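Local coordinates for putative ABC transporter, ATP-binding protein ComA (Streptococcus mutans, PDB 3K8U) that belongs to the C39 family of papain-like (clan CA) cysteine peptidases, forming the peptidase domain of a putative ABC transporter, at residues 19-24 with 52-57; 70-75 with 125-130; 88-91 with 95-98. One frame throughout, in Å; residues are numbered along the deposited sequence.

Overall arrangement
Interaction 1 comes first along the chain: helix 17-28 and helix 51-60 pack together across a 27-residue connection that includes helix 35-41. It is complete before interaction 2 opens at 70-75, after strand 63-69. Interaction 2 closes a long loop on helix 124-130, and within that loop lies interaction 3, in the hairpin of strands 84-90 and 93-104. Interactions 1 and 2 lie on opposite sides of the chain's centre, about 21 Å apart between centres. Interaction 3, in the antiparallel sheet, touches both: Val21 and Ile54 pack on Tyr97, while Glu130 and Phe127 meet Tyr98.

Interaction 1 (19-24 with 52-57)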
ATOM      1  N   PRO A  19       4.026  -7.541  -1.176  1.00 15.01           N
ATOM      2  CA  PRO A  19       4.348  -7.657  -2.600  1.00 14.56           C
ATOM      3  C   PRO A  19       3.198  -7.117  -3.453  1.00 12.92           C
ATOM      4  O   PRO A  19       3.428  -6.451  -4.462  1.00 13.03           O
ATOM      5  CB  PRO A  19       4.509  -9.166  -2.778  1.00 13.93           C
ATOM      6  CG  PRO A  19       5.117  -9.581  -1.495  1.00 15.92           C
ATOM      7  CD  PRO A  19       4.330  -8.796  -0.464  1.00 15.44           C
ATOM      8  N   ALA A  20       1.962  -7.378  -3.024  1.00 13.01           N
ATOM      9  CA  ALA A  20       0.777  -6.925  -3.753  1.00 12.23           C
ATOM     10  C   ALA A  20       0.631  -5.409  -3.844  1.00 13.77           C
ATOM     11  O   ALA A  20       0.382  -4.884  -4.931  1.00 12.87           O
ATOM     12  CB  ALA A  20      -0.486  -7.545  -3.166  1.00 13.84           C
ATOM     13  N   VAL A  21       0.759  -4.697  -2.721  1.00 13.28           N
ATOM     14  CA  VAL A  21       0.638  -3.236  -2.774  1.00 12.98           C
ATOM     15  C   VAL A  21       1.773  -2.618  -3.586  1.00 13.65           C
ATOM     16  O   VAL A  21       1.554  -1.659  -4.321  1.00 13.62           O
ATOM     17  CB  VAL A  21       0.540  -2.561  -1.365  1.00 13.15           C
ATOM     18  CG1 VAL A  21      -0.712  -3.046  -0.649  1.00 10.79           C
ATOM     19  CG2 VAL A  21       1.786  -2.820  -0.530  1.00 11.31           C
ATOM     20  N   LEU A  22       2.972  -3.190  -3.488  1.00 14.59           N
ATOM     21  CA  LEU A  22       4.107  -2.676  -4.246  1.00 15.76           C
ATOM     22  C   LEU A  22       3.861  -2.880  -5.743  1.00 16.03           C
ATOM     23  O   LEU A  22       4.091  -1.972  -6.543  1.00 16.53           O
ATOM     24  CB  LEU A  22       5.413  -3.350  -3.812  1.00 17.14           C
ATOM     25  CG  LEU A  22       6.690  -2.904  -4.539  1.00 18.36           C
ATOM     26  CD1 LEU A  22       6.850  -1.390  -4.468  1.00 19.79           C
ATOM     27  CD2 LEU A  22       7.898  -3.598  -3.931  1.00 18.04           C
ATOM     28  N   ALA A  23       3.365  -4.059  -6.112  1.00 16.95           N
ATOM     29  CA  ALA A  23       3.066  -4.357  -7.514  1.00 18.36           C
ATOM     30  C   ALA A  23       1.987  -3.403  -8.033  1.00 18.52           C
ATOM     31  O   ALA A  23       2.044  -2.941  -9.179  1.00 16.99           O
ATOM     32  CB  ALA A  23       2.606  -5.809  -7.666  1.00 16.38           C
ATOM     33  N   SER A  24       1.021  -3.090  -7.173  1.00 16.62           N
ATOM     34  CA  SER A  24      -0.072  -2.189  -7.531  1.00 16.00           C
ATOM     35  C   SER A  24       0.429  -0.792  -7.882  1.00 17.18           C
ATOM     36  O   SER A  24       0.070  -0.239  -8.928  1.00 19.36           O
ATOM     37  CB  SER A  24      -1.089  -2.101  -6.388  1.00 14.81           C
ATOM     38  OG  SER A  24      -1.650  -3.370  -6.097  1.00 14.65           O
ATOM     39  N   LEU A  52      10.212  -1.945   5.922  1.00 25.22           N
ATOM     40  CA  LEU A  52      11.580  -1.847   5.416  1.00 27.26           C
ATOM     41  C   LEU A  52      11.714  -2.679   4.140  1.00 25.81           C
ATOM     42  O   LEU A  52      12.356  -2.256   3.178  1.00 25.33           O
ATOM     43  CB  LEU A  52      12.567  -2.359   6.470  1.00 31.21           C
ATOM     44  CG  LEU A  52      13.752  -1.469   6.862  1.00 34.85           C
ATOM     45  CD1 LEU A  52      14.634  -1.183   5.653  1.00 35.56           C
ATOM     46  CD2 LEU A  52      13.241  -0.176   7.477  1.00 37.27           C
ATOM     47  N   GLY A  53      11.097  -3.860   4.147  1.00 24.60           N
ATOM     48  CA  GLY A  53      11.133  -4.745   2.996  1.00 23.34           C
ATOM     49  C   GLY A  53      10.484  -4.119   1.773  1.00 23.16           C
ATOM     50  O   GLY A  53      10.994  -4.248   0.658  1.00 22.35           O
ATOM     51  N   ILE A  54       9.351  -3.450   1.972  1.00 21.08           N
ATOM     52  CA  ILE A  54       8.657  -2.787   0.870  1.00 20.79           C
ATOM     53  C   ILE A  54       9.549  -1.682   0.297  1.00 22.03           C
ATOM     54  O   ILE A  54       9.735  -1.582  -0.921  1.00 21.22           O
ATOM     55  CB  ILE A  54       7.310  -2.173   1.335  1.00 19.85           C
ATOM     56  CG1 ILE A  54       6.306  -3.279   1.664  1.00 19.61           C
ATOM     57  CG2 ILE A  54       6.745  -1.248   0.262  1.00 19.59           C
ATOM     58  CD1 ILE A  54       4.970  -2.761   2.167  1.00 18.18           C
ATOM     59  N   VAL A  55      10.123  -0.881   1.190  1.00 22.59           N
ATOM     60  CA  VAL A  55      11.000   0.219   0.803  1.00 26.10           C
ATOM     61  C   VAL A  55      12.238  -0.268   0.051  1.00 26.57           C
ATOM     62  O   VAL A  55      12.589   0.281  -0.996  1.00 27.31           O
ATOM     63  CB  VAL A  55      11.425   1.050   2.038  1.00 26.30           C
ATOM     64  CG1 VAL A  55      12.507   2.054   1.666  1.00 28.54           C
ATOM     65  CG2 VAL A  55      10.219   1.780   2.611  1.00 28.47           C
ATOM     66  N   GLU A  56      12.885  -1.307   0.577  1.00 28.56           N
ATOM     67  CA  GLU A  56      14.080  -1.869  -0.050  1.00 30.09           C
ATOM     68  C   GLU A  56      13.784  -2.380  -1.453  1.00 29.76           C
ATOM     69  O   GLU A  56      14.553  -2.133  -2.386  1.00 29.11           O
ATOM     70  CB  GLU A  56      14.659  -3.005   0.799  1.00 33.53           C
ATOM     71  CG  GLU A  56      15.254  -2.551   2.124  1.00 39.87           C
ATOM     72  CD  GLU A  56      15.851  -3.695   2.930  1.00 43.98           C
ATOM     73  OE1 GLU A  56      15.235  -4.783   2.992  1.00 46.27           O
ATOM     74  OE2 GLU A  56      16.940  -3.498   3.509  1.00 46.11           O
ATOM     75  N   ALA A  57      12.663  -3.081  -1.599  1.00 27.50           N
ATOM     76  CA  ALA A  57      12.260  -3.622  -2.892  1.00 26.99           C
ATOM     77  C   ALA A  57      11.989  -2.496  -3.883  1.00 26.41           C
ATOM     78  O   ALA A  57      12.465  -2.534  -5.018  1.00 25.69           O
ATOM     79  CB  ALA A  57      11.032  -4.505  -2.735  1.00 24.53           C
TER
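Val21 and Leu22 of helix 17-28 face Ile54 and Ala57 of helix 51-60 in a buried helix-helix contact of the papain-like C39 peptidase fold, on its helical side. The short segments run in roughly the same direction, crossing at -35° with their axes 10.3 Å apart. That separation leaves room for side chains to fill the interface, and the side chains that meet are all apolar.

Val21 meets its partner lightly. Its CG2 lies 4.2 Å from CD1 of Ile54, and the two side chains cross at about a right angle. Ile54 reaches that far because its chain is extended beyond CG1 (chi2 178°), which carries the terminal methyl toward helix 17-28. Both residues also rest on Tyr97 of strand 93-104, so this end of the contact lies against the sheet.

Leu22 does most of the work from its helix. With CG placed opposite the backbone N (chi1 180°), its isobutyl group points at helix 51-60, and the second torsion turns Leu22 CD2 onto Ala57 CB at 3.5 Å, tighter than an ordinary methyl-methyl contact. The same Leu22 methyl lies 4.1 Å from the carbonyl O of Ile54. Leu38 of helix 35-41 packs on Leu22 as well, adding a third helix to the cluster.

Further along, the Ser24 hydroxyl bonds both to Val9 N and back to its own helix. Ala20 O accepts both Ser24 N, at 2.9 Å, and Ser24 OG, at 2.8 Å, the two donors arriving from opposite faces of the carbonyl plane.

Interaction 2 (70-75 with 125-130); sequences ADMTLF and ERFQSE
A Met-aromatic contact joins the 3-10 segment that begins at Met72 to helix 124-130: Met72 brings its sulfur to the rim of the Phe127 ring. Met72 SD lies 3.6 Å from Phe127 CD2 and almost exactly in the ring plane, 89° off the normal, so it meets the edge and not the pi face. Bends at chi2 and chi3 fold the methionine back, which also sets Met72 CE beside Phe127 CD2, at 3.9 Å.

Phe75 meets the same ring. Its CZ touches Phe127 CE2 at 3.8 Å, with the ring planes at 83°. Leu108 of strand 107-112 lies against Met72, Phe75 and Phe127 alike, and the cluster sits between the connection from strand 63-69 to strand 84-90, helix 124-130 and the antiparallel sheet of the C39 peptidase domain.

Toward the surface, the extended Gln128 side chain crosses Met72 at a slant and places Gln128 OE1 3.2 Å from Met72 CG. A water donates to this OE1 at 2.8 Å and accepts a weak bond from Met72 N. An Asx turn at Asp71 leads into the 3-10 segment: Asp71 OD1 takes Thr73 N, at 2.9 Å, through its anti lone pair and Thr73 OG1, at 2.6 Å, through its syn lone pair.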
ATOM      1  N   ALA A  70       2.209   9.869   9.610  1.00 14.93           N
ATOM      2  CA  ALA A  70       1.238  10.929   9.395  1.00 16.69           C
ATOM      3  C   ALA A  70      -0.047  10.721  10.175  1.00 16.08           C
ATOM      4  O   ALA A  70      -0.157   9.802  10.979  1.00 15.89           O
ATOM      5  CB  ALA A  70       0.935  11.036   7.904  1.00 15.42           C
ATOM      6  N   ASP A  71      -0.999  11.623   9.963  1.00 18.58           N
ATOM      7  CA  ASP A  71      -2.303  11.543  10.606  1.00 18.95           C
ATOM      8  C   ASP A  71      -3.361  11.853   9.544  1.00 16.58           C
ATOM      9  O   ASP A  71      -3.023  12.129   8.393  1.00 15.29           O
ATOM     10  CB  ASP A  71      -2.393  12.500  11.803  1.00 24.59           C
ATOM     11  CG  ASP A  71      -2.052  13.932  11.440  1.00 28.93           C
ATOM     12  OD1 ASP A  71      -2.728  14.496  10.561  1.00 29.21           O
ATOM     13  OD2 ASP A  71      -1.104  14.493  12.028  1.00 31.16           O
ATOM     14  N   MET A  72      -4.630  11.859   9.930  1.00 15.80           N
ATOM     15  CA  MET A  72      -5.697  12.099   8.962  1.00 16.97           C
ATOM     16  C   MET A  72      -5.748  13.455   8.249  1.00 16.96           C
ATOM     17  O   MET A  72      -6.397  13.572   7.212  1.00 15.72           O
ATOM     18  CB  MET A  72      -7.058  11.739   9.561  1.00 15.65           C
ATOM     19  CG  MET A  72      -7.203  10.254   9.904  1.00 18.86           C
ATOM     20  SD  MET A  72      -7.031   9.127   8.485  1.00 17.78           S
ATOM     21  CE  MET A  72      -8.579   9.422   7.631  1.00 18.56           C
ATOM     22  N   THR A  73      -5.036  14.462   8.758  1.00 18.18           N
ATOM     23  CA  THR A  73      -5.031  15.776   8.104  1.00 17.37           C
ATOM     24  C   THR A  73      -4.325  15.668   6.757  1.00 17.39           C
ATOM     25  O   THR A  73      -4.454  16.537   5.897  1.00 15.73           O
ATOM     26  CB  THR A  73      -4.312  16.856   8.946  1.00 20.15           C
ATOM     27  OG1 THR A  73      -2.913  16.562   9.012  1.00 20.36           O
ATOM     28  CG2 THR A  73      -4.896  16.930  10.344  1.00 20.62           C
ATOM     29  N   LEU A  74      -3.576  14.582   6.580  1.00 17.89           N
ATOM     30  CA  LEU A  74      -2.865  14.323   5.339  1.00 16.97           C
ATOM     31  C   LEU A  74      -3.829  14.396   4.157  1.00 16.52           C
ATOM     32  O   LEU A  74      -3.511  14.965   3.115  1.00 16.07           O
ATOM     33  CB  LEU A  74      -2.234  12.927   5.398  1.00 17.84           C
ATOM     34  CG  LEU A  74      -1.420  12.460   4.197  1.00 18.20           C
ATOM     35  CD1 LEU A  74      -0.159  13.315   4.065  1.00 15.71           C
ATOM     36  CD2 LEU A  74      -1.065  10.986   4.363  1.00 16.75           C
ATOM     37  N   PHE A  75      -5.040  13.883   4.355  1.00 17.09           N
ATOM     38  CA  PHE A  75      -6.041  13.859   3.299  1.00 17.89           C
ATOM     39  C   PHE A  75      -6.718  15.190   2.983  1.00 20.08           C
ATOM     40  O   PHE A  75      -7.455  15.301   1.997  1.00 19.97           O
ATOM     41  CB  PHE A  75      -7.051  12.739   3.578  1.00 18.92           C
ATOM     42  CG  PHE A  75      -6.402  11.396   3.745  1.00 16.71           C
ATOM     43  CD1 PHE A  75      -5.870  10.728   2.641  1.00 18.50           C
ATOM     44  CD2 PHE A  75      -6.248  10.831   5.007  1.00 15.13           C
ATOM     45  CE1 PHE A  75      -5.188   9.525   2.794  1.00 16.79           C
ATOM     46  CE2 PHE A  75      -5.566   9.626   5.171  1.00 16.23           C
ATOM     47  CZ  PHE A  75      -5.032   8.971   4.059  1.00 17.45           C
ATOM     48  N   GLU A 125     -13.297   7.452   9.225  1.00 20.32           N
ATOM     49  CA  GLU A 125     -13.363   6.981  10.611  1.00 21.65           C
ATOM     50  C   GLU A 125     -12.818   5.561  10.733  1.00 20.09           C
ATOM     51  O   GLU A 125     -12.009   5.271  11.612  1.00 17.90           O
ATOM     52  CB  GLU A 125     -14.815   6.974  11.093  1.00 28.37           C
ATOM     53  CG  GLU A 125     -15.014   7.503  12.498  1.00 36.62           C
ATOM     54  CD  GLU A 125     -15.223   9.008  12.530  1.00 40.39           C
ATOM     55  OE1 GLU A 125     -16.042   9.478  13.351  1.00 43.24           O
ATOM     56  OE2 GLU A 125     -14.578   9.721  11.731  1.00 41.96           O
ATOM     57  N   ARG A 126     -13.302   4.674   9.866  1.00 18.66           N
ATOM     58  CA  ARG A 126     -12.878   3.274   9.850  1.00 17.37           C
ATOM     59  C   ARG A 126     -11.383   3.180   9.563  1.00 14.84           C
ATOM     60  O   ARG A 126     -10.649   2.461  10.247  1.00 13.27           O
ATOM     61  CB  ARG A 126     -13.642   2.504   8.768  1.00 21.02           C
ATOM     62  CG  ARG A 126     -13.230   1.042   8.617  1.00 28.27           C
ATOM     63  CD  ARG A 126     -13.993   0.140   9.569  1.00 36.72           C
ATOM     64  NE  ARG A 126     -15.422   0.131   9.259  1.00 42.69           N
ATOM     65  CZ  ARG A 126     -16.277  -0.802   9.666  1.00 44.85           C
ATOM     66  NH1 ARG A 126     -15.857  -1.820  10.407  1.00 46.90           N
ATOM     67  NH2 ARG A 126     -17.558  -0.715   9.331  1.00 45.12           N
ATOM     68  N   PHE A 127     -10.947   3.896   8.531  1.00 13.61           N
ATOM     69  CA  PHE A 127      -9.543   3.902   8.140  1.00 14.03           C
ATOM     70  C   PHE A 127      -8.655   4.386   9.290  1.00 14.54           C
ATOM     71  O   PHE A 127      -7.637   3.771   9.603  1.00 11.82           O
ATOM     72  CB  PHE A 127      -9.342   4.792   6.921  1.00 15.23           C
ATOM     73  CG  PHE A 127      -7.925   4.838   6.440  1.00 14.31           C
ATOM     74  CD1 PHE A 127      -7.409   3.803   5.668  1.00 18.02           C
ATOM     75  CD2 PHE A 127      -7.103   5.915   6.757  1.00 15.05           C
ATOM     76  CE1 PHE A 127      -6.092   3.839   5.220  1.00 17.63           C
ATOM     77  CE2 PHE A 127      -5.790   5.960   6.314  1.00 13.17           C
ATOM     78  CZ  PHE A 127      -5.282   4.921   5.544  1.00 16.33           C
ATOM     79  N   GLN A 128      -9.047   5.499   9.900  1.00 13.82           N
ATOM     80  CA  GLN A 128      -8.304   6.074  11.025  1.00 14.48           C
ATOM     81  C   GLN A 128      -8.123   5.051  12.156  1.00 14.32           C
ATOM     82  O   GLN A 128      -7.080   5.016  12.814  1.00 14.75           O
ATOM     83  CB  GLN A 128      -9.044   7.316  11.533  1.00 13.70           C
ATOM     84  CG  GLN A 128      -8.332   8.092  12.633  1.00 15.57           C
ATOM     85  CD  GLN A 128      -9.030   9.404  12.943  1.00 15.65           C
ATOM     86  OE1 GLN A 128      -8.419  10.470  12.889  1.00 17.64           O
ATOM     87  NE2 GLN A 128     -10.320   9.334  13.243  1.00 13.52           N
ATOM     88  N   SER A 129      -9.124   4.194  12.357  1.00 16.46           N
ATOM     89  CA  SER A 129      -9.054   3.173  13.402  1.00 16.23           C
ATOM     90  C   SER A 129      -8.024   2.072  13.125  1.00 15.39           C
ATOM     91  O   SER A 129      -7.423   1.542  14.055  1.00 15.85           O
ATOM     92  CB  SER A 129     -10.431   2.540  13.636  1.00 20.83           C
ATOM     93  OG  SER A 129     -11.376   3.506  14.068  1.00 26.84           O
ATOM     94  N   GLU A 130      -7.814   1.739  11.851  1.00 13.90           N
ATOM     95  CA  GLU A 130      -6.870   0.682  11.464  1.00 14.35           C
ATOM     96  C   GLU A 130      -5.449   1.161  11.152  1.00 12.26           C
ATOM     97  O   GLU A 130      -4.481   0.424  11.343  1.00 12.72           O
ATOM     98  CB  GLU A 130      -7.382  -0.051  10.215  1.00 16.17           C
ATOM     99  CG  GLU A 130      -8.773  -0.658  10.321  1.00 21.90           C
ATOM    100  CD  GLU A 130      -9.238  -1.300   9.014  1.00 24.71           C
ATOM    101  OE1 GLU A 130     -10.251  -2.027   9.048  1.00 26.97           O
ATOM    102  OE2 GLU A 130      -8.603  -1.077   7.956  1.00 21.53           O
TER
HETATM  103  O   HOH W   1      -5.616  10.857  12.928  1.00 13.83           O

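Interaction 3 (88-91 with 95-98); sequences VIKG and QHYY
The chi1 of Val88, -66°, tucks CG2 between the backbone N and the carbonyl carbon, and from there this methyl stands over the ring of Tyr98. Val88 CG2 lies 3.6 Å from the Tyr98 ring centroid and only 7° off the normal, a nearly centred CH-pi contact. The other branch, Val88 CG1, touches the same ring at Tyr98 CD2, 3.7 Å away. Val88 CG2 also meets the His96 imidazole, at the edge and near its plane, with His96 CD2 at 4.0 Å.

These residues face one another across the beta hairpin formed by strands 84-90 and 93-104. The backbones are joined by Val88 N to His96 O, at 3.0 Å and 163° at the hydrogen.

Lys90 follows on the same side. Bends at chi3 and chi4 curl its chain around the phenol end of Tyr98, leaving Lys90 CD 3.3 Å from Tyr98 OH and 3.7 Å from His96 CD2. Lys90 NZ gives Tyr98 OH only a weak hydrogen bond, at 3.2 Å. The stronger partner of both is Glu130 of helix 124-130, which salt-bridges Lys90 through OE1 and hydrogen-bonds Tyr98 OH through OE2.

His96 itself touches Cys17, at the start of helix 17-28, and, consistent with a Cys-His-Asp arrangement in the C39 family, its NE2 is hydrogen-bonded to Asp112 OD1.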
ATOM      1  N   VAL A  88      -1.887  -0.894   7.834  1.00 12.27           N
ATOM      2  CA  VAL A  88      -3.128  -0.973   8.604  1.00 13.20           C
ATOM      3  C   VAL A  88      -3.190  -2.260   9.406  1.00 15.97           C
ATOM      4  O   VAL A  88      -2.781  -3.319   8.922  1.00 17.50           O
ATOM      5  CB  VAL A  88      -4.381  -0.886   7.696  1.00 13.87           C
ATOM      6  CG1 VAL A  88      -4.467   0.488   7.044  1.00 13.74           C
ATOM      7  CG2 VAL A  88      -4.340  -1.979   6.619  1.00 16.63           C
ATOM      8  N   ILE A  89      -3.665  -2.160  10.645  1.00 14.86           N
ATOM      9  CA  ILE A  89      -3.787  -3.330  11.508  1.00 19.66           C
ATOM     10  C   ILE A  89      -5.211  -3.865  11.364  1.00 22.46           C
ATOM     11  O   ILE A  89      -6.177  -3.148  11.606  1.00 22.32           O
ATOM     12  CB  ILE A  89      -3.538  -2.977  13.001  1.00 20.08           C
ATOM     13  CG1 ILE A  89      -2.212  -2.231  13.163  1.00 17.67           C
ATOM     14  CG2 ILE A  89      -3.551  -4.247  13.856  1.00 20.69           C
ATOM     15  CD1 ILE A  89      -0.974  -3.041  12.801  1.00 17.82           C
ATOM     16  N   LYS A  90      -5.336  -5.108  10.916  1.00 27.72           N
ATOM     17  CA  LYS A  90      -6.652  -5.713  10.748  1.00 31.85           C
ATOM     18  C   LYS A  90      -6.716  -6.991  11.563  1.00 34.29           C
ATOM     19  O   LYS A  90      -6.179  -8.025  11.161  1.00 34.76           O
ATOM     20  CB  LYS A  90      -6.928  -5.999   9.271  1.00 32.60           C
ATOM     21  CG  LYS A  90      -6.959  -4.754   8.403  1.00 33.12           C
ATOM     22  CD  LYS A  90      -7.450  -5.062   7.002  1.00 35.50           C
ATOM     23  CE  LYS A  90      -8.891  -5.539   7.008  1.00 36.22           C
ATOM     24  NZ  LYS A  90      -9.823  -4.525   7.569  1.00 38.94           N
ATOM     25  N   GLY A  91      -7.379  -6.913  12.714  1.00 36.75           N
ATOM     26  CA  GLY A  91      -7.476  -8.066  13.589  1.00 38.31           C
ATOM     27  C   GLY A  91      -6.077  -8.396  14.070  1.00 39.50           C
ATOM     28  O   GLY A  91      -5.345  -7.504  14.504  1.00 40.02           O
ATOM     29  N   GLN A  95       0.811  -7.187   9.599  1.00 26.86           N
ATOM     30  CA  GLN A  95       1.549  -6.814   8.395  1.00 25.83           C
ATOM     31  C   GLN A  95       0.647  -6.711   7.164  1.00 23.12           C
ATOM     32  O   GLN A  95       0.909  -7.318   6.122  1.00 23.96           O
ATOM     33  CB  GLN A  95       2.697  -7.800   8.132  1.00 30.34           C
ATOM     34  CG  GLN A  95       3.772  -7.831   9.216  1.00 34.84           C
ATOM     35  CD  GLN A  95       4.649  -6.587   9.237  1.00 38.81           C
ATOM     36  OE1 GLN A  95       4.271  -5.526   8.727  1.00 41.73           O
ATOM     37  NE2 GLN A  95       5.834  -6.716   9.823  1.00 39.49           N
ATOM     38  N   HIS A  96      -0.435  -5.953   7.297  1.00 18.16           N
ATOM     39  CA  HIS A  96      -1.356  -5.753   6.188  1.00 16.18           C
ATOM     40  C   HIS A  96      -1.192  -4.316   5.702  1.00 14.61           C
ATOM     41  O   HIS A  96      -0.894  -3.419   6.493  1.00 13.59           O
ATOM     42  CB  HIS A  96      -2.804  -6.005   6.617  1.00 16.12           C
ATOM     43  CG  HIS A  96      -3.720  -6.290   5.469  1.00 18.69           C
ATOM     44  ND1 HIS A  96      -3.801  -7.532   4.874  1.00 18.84           N
ATOM     45  CD2 HIS A  96      -4.562  -5.487   4.777  1.00 16.83           C
ATOM     46  CE1 HIS A  96      -4.649  -7.481   3.864  1.00 18.22           C
ATOM     47  NE2 HIS A  96      -5.126  -6.252   3.783  1.00 18.37           N
ATOM     48  N   TYR A  97      -1.367  -4.102   4.400  1.00 13.60           N
ATOM     49  CA  TYR A  97      -1.223  -2.771   3.819  1.00 12.26           C
ATOM     50  C   TYR A  97      -2.318  -2.516   2.800  1.00 13.48           C
ATOM     51  O   TYR A  97      -2.892  -3.454   2.252  1.00 13.50           O
ATOM     52  CB  TYR A  97       0.124  -2.639   3.085  1.00 13.15           C
ATOM     53  CG  TYR A  97       1.347  -2.890   3.938  1.00 16.35           C
ATOM     54  CD1 TYR A  97       2.033  -1.835   4.532  1.00 17.94           C
ATOM     55  CD2 TYR A  97       1.810  -4.189   4.160  1.00 19.13           C
ATOM     56  CE1 TYR A  97       3.149  -2.066   5.336  1.00 20.87           C
ATOM     57  CE2 TYR A  97       2.919  -4.430   4.955  1.00 18.78           C
ATOM     58  CZ  TYR A  97       3.582  -3.368   5.541  1.00 21.88           C
ATOM     59  OH  TYR A  97       4.673  -3.610   6.342  1.00 26.15           O
ATOM     60  N   TYR A  98      -2.582  -1.239   2.542  1.00 11.66           N
ATOM     61  CA  TYR A  98      -3.558  -0.827   1.535  1.00 11.16           C
ATOM     62  C   TYR A  98      -2.848   0.143   0.613  1.00 12.49           C
ATOM     63  O   TYR A  98      -1.808   0.716   0.960  1.00 11.64           O
ATOM     64  CB  TYR A  98      -4.699   0.014   2.122  1.00 11.98           C
ATOM     65  CG  TYR A  98      -5.691  -0.640   3.048  1.00 11.18           C
ATOM     66  CD1 TYR A  98      -5.892  -2.017   3.059  1.00 11.87           C
ATOM     67  CD2 TYR A  98      -6.465   0.150   3.901  1.00 11.26           C
ATOM     68  CE1 TYR A  98      -6.847  -2.593   3.899  1.00 11.55           C
ATOM     69  CE2 TYR A  98      -7.415  -0.410   4.740  1.00 11.94           C
ATOM     70  CZ  TYR A  98      -7.605  -1.777   4.736  1.00 14.58           C
ATOM     71  OH  TYR A  98      -8.555  -2.314   5.570  1.00 15.15           O
TER